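Local coordinates for Lmo0305 protein (Listeria monocytogenes, PDB 3PJ0), which adopts the fold of the pyridoxal-phosphate-dependent aminotransferase superfamily and carries that cofactor covalently bound in its chain, at residues Ala66-Met74 with Ala228-Gly237; Pro146-Leu154 with Val283-His293. One frame throughout, in Å; residues are numbered along the deposited sequence. Where two conformers were deposited one is given.

Interaction 1. Residues Ala66-Met74 with Ala228-Gly237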
loop_
_atom_site.group_PDB
_atom_site.type_symbol
_atom_site.label_atom_id
_atom_site.label_comp_id
_atom_site.label_asym_id
_atom_site.label_seq_id
_atom_site.Cartn_x
_atom_site.Cartn_y
_atom_site.Cartn_z
ATOM N N ALA A 66 2.542 16.920 5.829
ATOM C CA ALA A 66 2.104 15.544 6.054
ATOM C C ALA A 66 2.279 14.750 4.790
ATOM O O ALA A 66 2.405 15.318 3.693
ATOM C CB ALA A 66 0.622 15.504 6.483
ATOM N N VAL A 67 2.285 13.427 4.960
ATOM C CA VAL A 67 2.397 12.512 3.850
ATOM C C VAL A 67 1.369 11.408 4.039
ATOM O O VAL A 67 1.238 10.809 5.127
ATOM C CB VAL A 67 3.838 11.929 3.679
ATOM C CG1 VAL A 67 4.390 11.488 4.982
ATOM C CG2 VAL A 67 3.863 10.790 2.618
ATOM N N PHE A 68 0.633 11.144 2.971
ATOM C CA PHE A 68 -0.340 10.077 2.994
ATOM C C PHE A 68 0.338 8.726 2.728
ATOM O O PHE A 68 0.997 8.528 1.687
ATOM C CB PHE A 68 -1.484 10.332 1.996
ATOM C CG PHE A 68 -2.603 9.333 2.121
ATOM C CD1 PHE A 68 -3.635 9.560 3.000
ATOM C CD2 PHE A 68 -2.593 8.148 1.382
ATOM C CE1 PHE A 68 -4.677 8.643 3.139
ATOM C CE2 PHE A 68 -3.608 7.215 1.520
ATOM C CZ PHE A 68 -4.657 7.455 2.413
ATOM N N PHE A 69 0.139 7.790 3.658
ATOM C CA PHE A 69 0.700 6.442 3.594
ATOM C C PHE A 69 -0.346 5.332 3.445
ATOM O O PHE A 69 -1.418 5.440 3.997
ATOM C CB PHE A 69 1.448 6.148 4.902
ATOM C CG PHE A 69 2.909 6.577 4.911
ATOM C CD1 PHE A 69 3.890 5.749 4.370
ATOM C CD2 PHE A 69 3.303 7.784 5.492
ATOM C CE1 PHE A 69 5.233 6.131 4.389
ATOM C CE2 PHE A 69 4.692 8.149 5.549
ATOM C CZ PHE A 69 5.627 7.333 4.980
ATOM N N PRO A 70 -0.019 4.255 2.711
ATOM C CA PRO A 70 -0.994 3.166 2.642
ATOM C C PRO A 70 -1.298 2.556 4.016
ATOM O O PRO A 70 -2.394 2.036 4.227
ATOM C CB PRO A 70 -0.318 2.139 1.731
ATOM C CG PRO A 70 1.144 2.524 1.688
ATOM C CD PRO A 70 1.183 3.981 1.888
ATOM N N SER A 71 -0.335 2.594 4.932
ATOM C CA SER A 71 -0.519 2.025 6.256
ATOM C C SER A 71 0.284 2.715 7.344
ATOM O O SER A 71 1.341 3.333 7.091
ATOM C CB SER A 71 -0.091 0.547 6.233
ATOM O OG SER A 71 1.306 0.444 6.140
ATOM N N GLY A 72 -0.242 2.595 8.561
ATOM C CA GLY A 72 0.440 3.033 9.754
ATOM C C GLY A 72 1.643 2.152 10.055
ATOM O O GLY A 72 2.608 2.640 10.620
ATOM N N THR A 73 1.566 0.855 9.729
ATOM C CA THR A 73 2.693 -0.051 9.928
ATOM C C THR A 73 3.936 0.501 9.209
ATOM O O THR A 73 4.998 0.629 9.798
ATOM C CB THR A 73 2.352 -1.471 9.485
ATOM O OG1 THR A 73 1.294 -1.975 10.320
ATOM C CG2 THR A 73 3.594 -2.419 9.597
HETATM N N MSE A 74 3.803 0.840 7.939
HETATM C CA MSE A 74 4.892 1.474 7.192
HETATM C C MSE A 74 5.296 2.828 7.803
HETATM O O MSE A 74 6.482 3.122 8.047
HETATM C CB MSE A 74 4.404 1.755 5.751
HETATM C CG MSE A 74 5.475 2.234 4.856
HETATM SE SE MSE A 74 4.843 2.391 3.052
HETATM C CE MSE A 74 4.450 0.502 2.689
ATOM N N ALA A 228 10.628 11.205 5.154
ATOM C CA ALA A 228 9.647 10.110 5.173
ATOM C C ALA A 228 9.225 9.695 3.762
ATOM O O ALA A 228 8.958 8.531 3.521
ATOM C CB ALA A 228 8.423 10.441 6.043
ATOM N N LYS A 229 9.188 10.645 2.833
ATOM C CA LYS A 229 8.802 10.349 1.462
ATOM C C LYS A 229 9.855 9.514 0.745
ATOM O O LYS A 229 9.520 8.656 -0.076
ATOM C CB LYS A 229 8.470 11.635 0.693
ATOM C CG LYS A 229 7.205 12.310 1.182
ATOM C CD LYS A 229 6.771 13.432 0.265
ATOM C CE LYS A 229 5.568 14.166 0.797
ATOM N NZ LYS A 229 5.056 15.157 -0.225
ATOM N N ILE A 230 11.123 9.737 1.070
ATOM C CA ILE A 230 12.197 8.918 0.520
ATOM C C ILE A 230 12.033 7.470 1.017
ATOM O O ILE A 230 12.080 6.535 0.225
ATOM C CB ILE A 230 13.580 9.444 0.888
ATOM C CG1 ILE A 230 13.770 10.846 0.306
ATOM C CG2 ILE A 230 14.659 8.477 0.372
ATOM C CD1 ILE A 230 15.125 11.463 0.595
ATOM N N TRP A 231 11.796 7.308 2.310
ATOM C CA TRP A 231 11.589 5.986 2.902
ATOM C C TRP A 231 10.332 5.332 2.344
ATOM O O TRP A 231 10.298 4.120 2.160
ATOM C CB TRP A 231 11.515 6.047 4.448
ATOM C CG TRP A 231 12.847 6.169 5.125
ATOM C CD1 TRP A 231 13.351 7.270 5.751
ATOM C CD2 TRP A 231 13.839 5.143 5.250
ATOM N NE1 TRP A 231 14.618 6.985 6.246
ATOM C CE2 TRP A 231 14.920 5.681 5.968
ATOM C CE3 TRP A 231 13.900 3.803 4.853
ATOM C CZ2 TRP A 231 16.080 4.930 6.266
ATOM C CZ3 TRP A 231 15.051 3.071 5.146
ATOM C CH2 TRP A 231 16.112 3.636 5.837
ATOM N N LYS A 232 9.289 6.121 2.090
ATOM C CA LYS A 232 8.042 5.586 1.496
ATOM C C LYS A 232 8.335 4.846 0.161
ATOM O O LYS A 232 7.787 3.760 -0.092
ATOM C CB LYS A 232 6.978 6.677 1.278
ATOM C CG LYS A 232 5.593 6.099 0.866
ATOM C CD LYS A 232 4.417 7.104 0.918
ATOM C CE LYS A 232 4.431 8.084 -0.231
ATOM N NZ LYS A 232 3.218 8.961 -0.249
ATOM N N ARG A 233 9.152 5.455 -0.695
ATOM C CA ARG A 233 9.526 4.812 -1.961
ATOM C C ARG A 233 10.319 3.531 -1.712
ATOM O O ARG A 233 10.074 2.506 -2.338
ATOM C CB ARG A 233 10.252 5.758 -2.881
ATOM C CG ARG A 233 10.836 5.053 -4.116
ATOM C CD ARG A 233 10.570 5.804 -5.363
ATOM N NE ARG A 233 9.169 5.666 -5.754
ATOM C CZ ARG A 233 8.674 4.681 -6.514
ATOM N NH1 ARG A 233 9.439 3.716 -7.009
ATOM N NH2 ARG A 233 7.376 4.654 -6.786
ATOM N N ARG A 234 11.243 3.573 -0.752
ATOM C CA ARG A 234 12.040 2.389 -0.396
ATOM C C ARG A 234 11.155 1.216 0.064
ATOM O O ARG A 234 11.399 0.044 -0.282
ATOM C CB ARG A 234 13.027 2.747 0.727
ATOM C CG ARG A 234 14.158 3.681 0.272
ATOM C CD ARG A 234 15.060 4.032 1.433
ATOM N NE ARG A 234 16.163 4.876 1.021
ATOM C CZ ARG A 234 17.009 5.505 1.844
ATOM N NH1 ARG A 234 16.901 5.399 3.177
ATOM N NH2 ARG A 234 17.994 6.250 1.321
ATOM N N TYR A 235 10.124 1.547 0.842
ATOM C CA TYR A 235 9.214 0.519 1.370
ATOM C C TYR A 235 8.190 0.004 0.347
ATOM O O TYR A 235 7.400 -0.911 0.631
ATOM C CB TYR A 235 8.445 1.075 2.591
ATOM C CG TYR A 235 9.074 0.797 3.947
ATOM C CD1 TYR A 235 10.158 1.541 4.424
ATOM C CD2 TYR A 235 8.525 -0.168 4.795
ATOM C CE1 TYR A 235 10.707 1.297 5.679
ATOM C CE2 TYR A 235 9.077 -0.423 6.086
ATOM C CZ TYR A 235 10.142 0.315 6.510
ATOM O OH TYR A 235 10.671 0.082 7.763
ATOM N N GLY A 236 8.152 0.582 -0.842
ATOM C CA GLY A 236 7.113 0.172 -1.791
ATOM C C GLY A 236 5.738 0.698 -1.470
ATOM O O GLY A 236 4.729 0.079 -1.852
ATOM N N GLY A 237 5.690 1.834 -0.763
ATOM C CA GLY A 237 4.442 2.543 -0.445
ATOM C C GLY A 237 4.106 3.727 -1.376
ATOM O O GLY A 237 3.007 4.294 -1.304
HETATM O O HOH W 1 3.683 16.694 1.790
#

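Interaction 2. Residues Pro146-Leu154 with Val283-His293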
loop_
_atom_site.group_PDB
_atom_site.type_symbol
_atom_site.label_atom_id
_atom_site.label_comp_id
_atom_site.label_asym_id
_atom_site.label_seq_id
_atom_site.Cartn_x
_atom_site.Cartn_y
_atom_site.Cartn_z
ATOM N N PRO A 146 -5.448 6.347 22.736
ATOM C CA PRO A 146 -5.331 5.730 24.036
ATOM C C PRO A 146 -4.601 4.415 23.868
ATOM O O PRO A 146 -4.361 4.031 22.722
ATOM C CB PRO A 146 -6.786 5.496 24.420
ATOM C CG PRO A 146 -7.428 5.156 23.152
ATOM C CD PRO A 146 -6.687 5.917 22.062
ATOM N N GLN A 147 -4.294 3.711 24.955
ATOM C CA GLN A 147 -3.571 2.439 24.870
ATOM C C GLN A 147 -4.591 1.341 24.648
ATOM O O GLN A 147 -5.200 0.822 25.592
ATOM C CB GLN A 147 -2.742 2.168 26.131
ATOM C CG GLN A 147 -1.737 1.046 25.940
ATOM C CD GLN A 147 -0.467 1.513 25.221
ATOM O OE1 GLN A 147 0.212 2.414 25.697
ATOM N NE2 GLN A 147 -0.152 0.906 24.067
ATOM N N ARG A 148 -4.788 1.006 23.385
ATOM C CA ARG A 148 -5.851 0.071 22.999
ATOM C C ARG A 148 -5.809 -1.319 23.637
ATOM O O ARG A 148 -6.848 -1.833 24.036
ATOM C CB ARG A 148 -5.856 -0.076 21.481
ATOM C CG ARG A 148 -6.909 -1.038 20.924
ATOM C CD ARG A 148 -6.361 -2.468 20.687
ATOM N NE ARG A 148 -7.349 -3.221 19.929
ATOM C CZ ARG A 148 -7.129 -4.260 19.109
ATOM N NH1 ARG A 148 -5.919 -4.761 18.913
ATOM N NH2 ARG A 148 -8.160 -4.811 18.470
ATOM N N GLU A 149 -4.627 -1.916 23.732
ATOM C CA GLU A 149 -4.515 -3.291 24.241
ATOM C C GLU A 149 -4.877 -3.433 25.716
ATOM O O GLU A 149 -5.123 -4.543 26.189
ATOM C CB GLU A 149 -3.129 -3.865 23.975
ATOM C CG GLU A 149 -2.796 -3.944 22.499
ATOM C CD GLU A 149 -3.506 -5.044 21.722
ATOM O OE1 GLU A 149 -3.914 -6.061 22.303
ATOM O OE2 GLU A 149 -3.609 -4.885 20.489
ATOM N N ILE A 150 -4.932 -2.315 26.440
ATOM C CA ILE A 150 -5.343 -2.366 27.853
ATOM C C ILE A 150 -6.739 -1.724 28.040
ATOM O O ILE A 150 -7.118 -1.292 29.113
ATOM C CB ILE A 150 -4.253 -1.844 28.824
ATOM C CG1 ILE A 150 -3.878 -0.389 28.556
ATOM C CG2 ILE A 150 -3.010 -2.699 28.726
ATOM C CD1 ILE A 150 -2.946 0.165 29.612
ATOM N N GLY A 151 -7.492 -1.675 26.959
ATOM C CA GLY A 151 -8.858 -1.205 27.001
ATOM C C GLY A 151 -9.101 0.200 26.543
ATOM O O GLY A 151 -10.227 0.663 26.616
ATOM N N GLY A 152 -8.063 0.879 26.061
ATOM C CA GLY A 152 -8.205 2.267 25.635
ATOM C C GLY A 152 -8.007 3.172 26.842
ATOM O O GLY A 152 -8.898 3.977 27.197
ATOM N N GLN A 153 -6.859 3.044 27.493
ATOM C CA GLN A 153 -6.573 3.900 28.656
ATOM C C GLN A 153 -5.726 5.136 28.283
ATOM O O GLN A 153 -4.920 5.098 27.325
ATOM C CB GLN A 153 -5.857 3.082 29.736
ATOM C CG GLN A 153 -6.646 1.900 30.339
ATOM C CD GLN A 153 -5.916 1.236 31.497
ATOM O OE1 GLN A 153 -5.348 1.918 32.382
ATOM N NE2 GLN A 153 -5.970 -0.088 31.542
ATOM N N LEU A 154 -5.895 6.213 29.076
ATOM C CA LEU A 154 -5.186 7.463 28.861
ATOM C C LEU A 154 -4.594 8.022 30.130
ATOM O O LEU A 154 -5.214 7.964 31.180
ATOM C CB LEU A 154 -6.176 8.545 28.347
ATOM C CG LEU A 154 -6.700 8.405 26.921
ATOM C CD1 LEU A 154 -7.845 9.386 26.639
ATOM C CD2 LEU A 154 -5.534 8.632 25.933
ATOM N N VAL A 283 -12.929 -2.282 31.516
ATOM C CA VAL A 283 -11.643 -1.662 31.695
ATOM C C VAL A 283 -11.421 -0.732 30.488
ATOM O O VAL A 283 -11.440 -1.193 29.367
ATOM C CB VAL A 283 -10.504 -2.669 31.769
ATOM C CG1 VAL A 283 -9.170 -1.931 31.913
ATOM C CG2 VAL A 283 -10.743 -3.673 32.901
ATOM N N PRO A 284 -11.296 0.579 30.711
ATOM C CA PRO A 284 -11.415 1.214 32.020
ATOM C C PRO A 284 -12.873 1.129 32.507
ATOM O O PRO A 284 -13.792 0.890 31.709
ATOM C CB PRO A 284 -11.013 2.667 31.755
ATOM C CG PRO A 284 -10.956 2.863 30.299
ATOM C CD PRO A 284 -11.124 1.555 29.612
ATOM N N GLU A 285 -13.099 1.325 33.810
ATOM C CA GLU A 285 -14.466 1.263 34.346
ATOM C C GLU A 285 -15.363 2.311 33.689
ATOM O O GLU A 285 -16.525 2.023 33.338
ATOM C CB GLU A 285 -14.444 1.430 35.876
ATOM C CG GLU A 285 -15.837 1.502 36.519
ATOM C CD GLU A 285 -15.812 1.530 38.053
ATOM O OE1 GLU A 285 -14.740 1.276 38.673
ATOM O OE2 GLU A 285 -16.894 1.793 38.633
ATOM N N VAL A 286 -14.838 3.533 33.569
ATOM C CA VAL A 286 -15.494 4.590 32.808
ATOM C C VAL A 286 -14.633 4.872 31.558
ATOM O O VAL A 286 -13.473 5.314 31.672
ATOM C CB VAL A 286 -15.725 5.868 33.614
ATOM C CG1 VAL A 286 -16.355 6.944 32.691
ATOM C CG2 VAL A 286 -16.624 5.576 34.834
ATOM N N PRO A 287 -15.166 4.570 30.363
ATOM C CA PRO A 287 -14.428 4.800 29.131
ATOM C C PRO A 287 -13.975 6.250 29.016
ATOM O O PRO A 287 -14.652 7.149 29.494
ATOM C CB PRO A 287 -15.456 4.487 28.026
ATOM C CG PRO A 287 -16.351 3.488 28.647
ATOM C CD PRO A 287 -16.454 3.899 30.109
ATOM N N VAL A 288 -12.821 6.435 28.377
ATOM C CA VAL A 288 -12.276 7.746 28.122
ATOM C C VAL A 288 -12.261 7.987 26.605
ATOM O O VAL A 288 -11.598 8.883 26.139
ATOM C CB VAL A 288 -10.861 7.862 28.761
ATOM C CG1 VAL A 288 -10.970 7.713 30.296
ATOM C CG2 VAL A 288 -9.848 6.825 28.140
ATOM N N SER A 289 -13.054 7.204 25.865
ATOM C CA SER A 289 -13.099 7.259 24.391
ATOM C C SER A 289 -14.300 6.397 23.958
ATOM O O SER A 289 -15.180 6.089 24.768
ATOM C CB SER A 289 -11.787 6.711 23.805
ATOM O OG SER A 289 -11.723 5.291 24.001
ATOM N N ASN A 290 -14.332 6.001 22.696
ATOM C CA ASN A 290 -15.441 5.202 22.196
ATOM C C ASN A 290 -15.268 3.702 22.472
ATOM O O ASN A 290 -16.125 2.899 22.110
ATOM C CB ASN A 290 -15.576 5.422 20.692
ATOM C CG ASN A 290 -14.437 4.873 19.945
ATOM O OD1 ASN A 290 -13.270 5.028 20.370
ATOM N ND2 ASN A 290 -14.722 4.204 18.819
HETATM N N MSE A 291 -14.163 3.326 23.111
HETATM C CA MSE A 291 -13.849 1.938 23.316
HETATM C C MSE A 291 -13.630 1.556 24.760
HETATM O O MSE A 291 -13.430 2.410 25.629
HETATM C CB MSE A 291 -12.591 1.564 22.530
HETATM C CG MSE A 291 -11.301 2.132 23.057
HETATM SE SE MSE A 291 -9.718 1.267 22.299
HETATM C CE MSE A 291 -9.971 -0.491 23.073
ATOM N N PHE A 292 -13.648 0.246 24.989
ATOM C CA PHE A 292 -13.391 -0.334 26.297
ATOM C C PHE A 292 -13.371 -1.852 26.117
ATOM O O PHE A 292 -13.728 -2.360 25.055
ATOM C CB PHE A 292 -14.426 0.098 27.364
ATOM C CG PHE A 292 -15.847 -0.199 27.006
ATOM C CD1 PHE A 292 -16.419 -1.426 27.310
ATOM C CD2 PHE A 292 -16.634 0.766 26.351
ATOM C CE1 PHE A 292 -17.759 -1.698 26.959
ATOM C CE2 PHE A 292 -17.937 0.489 26.004
ATOM C CZ PHE A 292 -18.508 -0.733 26.303
ATOM N N HIS A 293 -12.895 -2.540 27.147
ATOM C CA HIS A 293 -12.879 -3.996 27.201
ATOM C C HIS A 293 -13.861 -4.440 28.282
ATOM O O HIS A 293 -13.988 -3.795 29.288
ATOM C CB HIS A 293 -11.469 -4.457 27.536
ATOM C CG HIS A 293 -10.524 -4.314 26.400
ATOM N ND1 HIS A 293 -9.212 -4.735 26.455
ATOM C CD2 HIS A 293 -10.718 -3.828 25.152
ATOM C CE1 HIS A 293 -8.635 -4.477 25.296
ATOM N NE2 HIS A 293 -9.543 -3.965 24.479
HETATM O O HOH W 2 -11.594 4.226 26.694
#

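Interaction 1. Residues Ala66-Met74 with Ala228-Gly237
Lys-232 lies over the ring of Phe-69 and then turns to the strand backbone. Its CG stands anti to the backbone N (chi1 -171°), which carries the chain from helix 228-234 out across the ring. CD sits over one face, 4.0 Å from the centroid of the Phe-69 ring, in a CH-pi contact. The chain then bends at chi3 (75°). This brings NZ to Phe-68 O, to which it donates a hydrogen bond of 3.0 Å. The donor is tilted somewhat from the carbonyl plane. Lys-232 NZ also meets Val-67 CG2 tip to tip at 3.5 Å. The same methyl touches Lys-229 CG at 3.9 Å, where Lys-229 runs antiparallel alongside Val-67. Lys-229 stays extended, and its NZ donates to a water that in turn donates to Ala-66 O.

Residues 66-69 belong to an edge strand, 65-69, of the seven-stranded mixed sheet, the core of the large domain in fold type I PLP enzymes. Helix 228-234 runs nearly parallel to it, with the axes 9.8 Å apart. The turn after the strand holds the cofactor phosphate: Gly-72 N and Thr-73 OG1 bond to phosphate oxygens of the modified lysine at position 208. Ser-71 is the N-cap of the following helix, and its OG accepts from Met-74 N at 3.1 Å.

Met-74, a selenomethionine, faces the end of the other helix. Its SE lies 3.5 Å from Gly-237 CA and also meets the edge of the Phe-69 ring, in plane. Its CG passes alongside Tyr-235 CB and CD2. Gly-236, with positive phi, forms a Schellman motif with the last turn. Its O bonds to Ser-71 OG of the second subunit.

Interaction 2. Residues Pro146-Leu154 with Val283-His293
His-293 has CG anti to its own carbonyl carbon (chi1 -74°), which lays the imidazole flat against Gly-151. Gly-151 CA stands over the ring centre, 3.5 Å from the centroid of His-293, in a CH-pi contact. Met-291, a selenomethionine, has CG between the backbone N and the carbonyl carbon (chi1 71°), and the chain, extended at chi2, bends at chi3. Its CE comes to 3.5 Å from the backbone O of Arg-148, while its end lies across Arg-148 CG, with CE at 3.8 Å from it.

The loop 146-154 follows strand 140-144 of the large sheet. Its backbone is folded by a G1 beta bulge in which Gly-152 and Gln-153 both face Gln-147. Gln-153 NE2 donates to Ile-150 O at 2.9 Å; the acceptor lies near the plane of the Gln-153 amide. Val-283 and His-293, a hydrogen-bonded antiparallel pair, present the four-stranded sheet to this loop. Phe-292 CA makes a CA-H...O contact of 3.3 Å with Gly-151 O. Gly-151 CA makes another with Val-283 O.

Further along, Leu-154 CD1 lies alongside Val-288 CG2 at 3.6 Å. One water donates to Gly-152 O at 2.8 Å and to Met-291 O, and accepts from Val-288 N and Ser-289 OG. Glu-333 OE1 binds both His-293 NE2 and Arg-148 NE, so it ties the two segments from outside. No direct hydrogen bond joins the segments. They therefore meet through packing, C-H contacts and bridges by the water and by Glu-333, rather than by bonds of their own.

Overall arrangement
The segments alternate along the chain: 66-74, 146-154, 228-237, then 283-293. The two contacts therefore cross in sequence. Their centres are 29 Å apart, their nearest atoms about 12 Å, and they lie on opposite sides of the chain's centre. The seven-stranded mixed sheet connects them. Interaction 1 packs helix 222-234 against an edge strand of it, 65-69, beside the cofactor phosphate and the second subunit. In interaction 2 the loop leaving the inner strand 140-144 meets the four-stranded antiparallel sheet through strands 280-283 and 291-296. Thus one contact packs a helix against the edge strand of the cofactor-binding domain, and the other joins that domain to the smaller sheet.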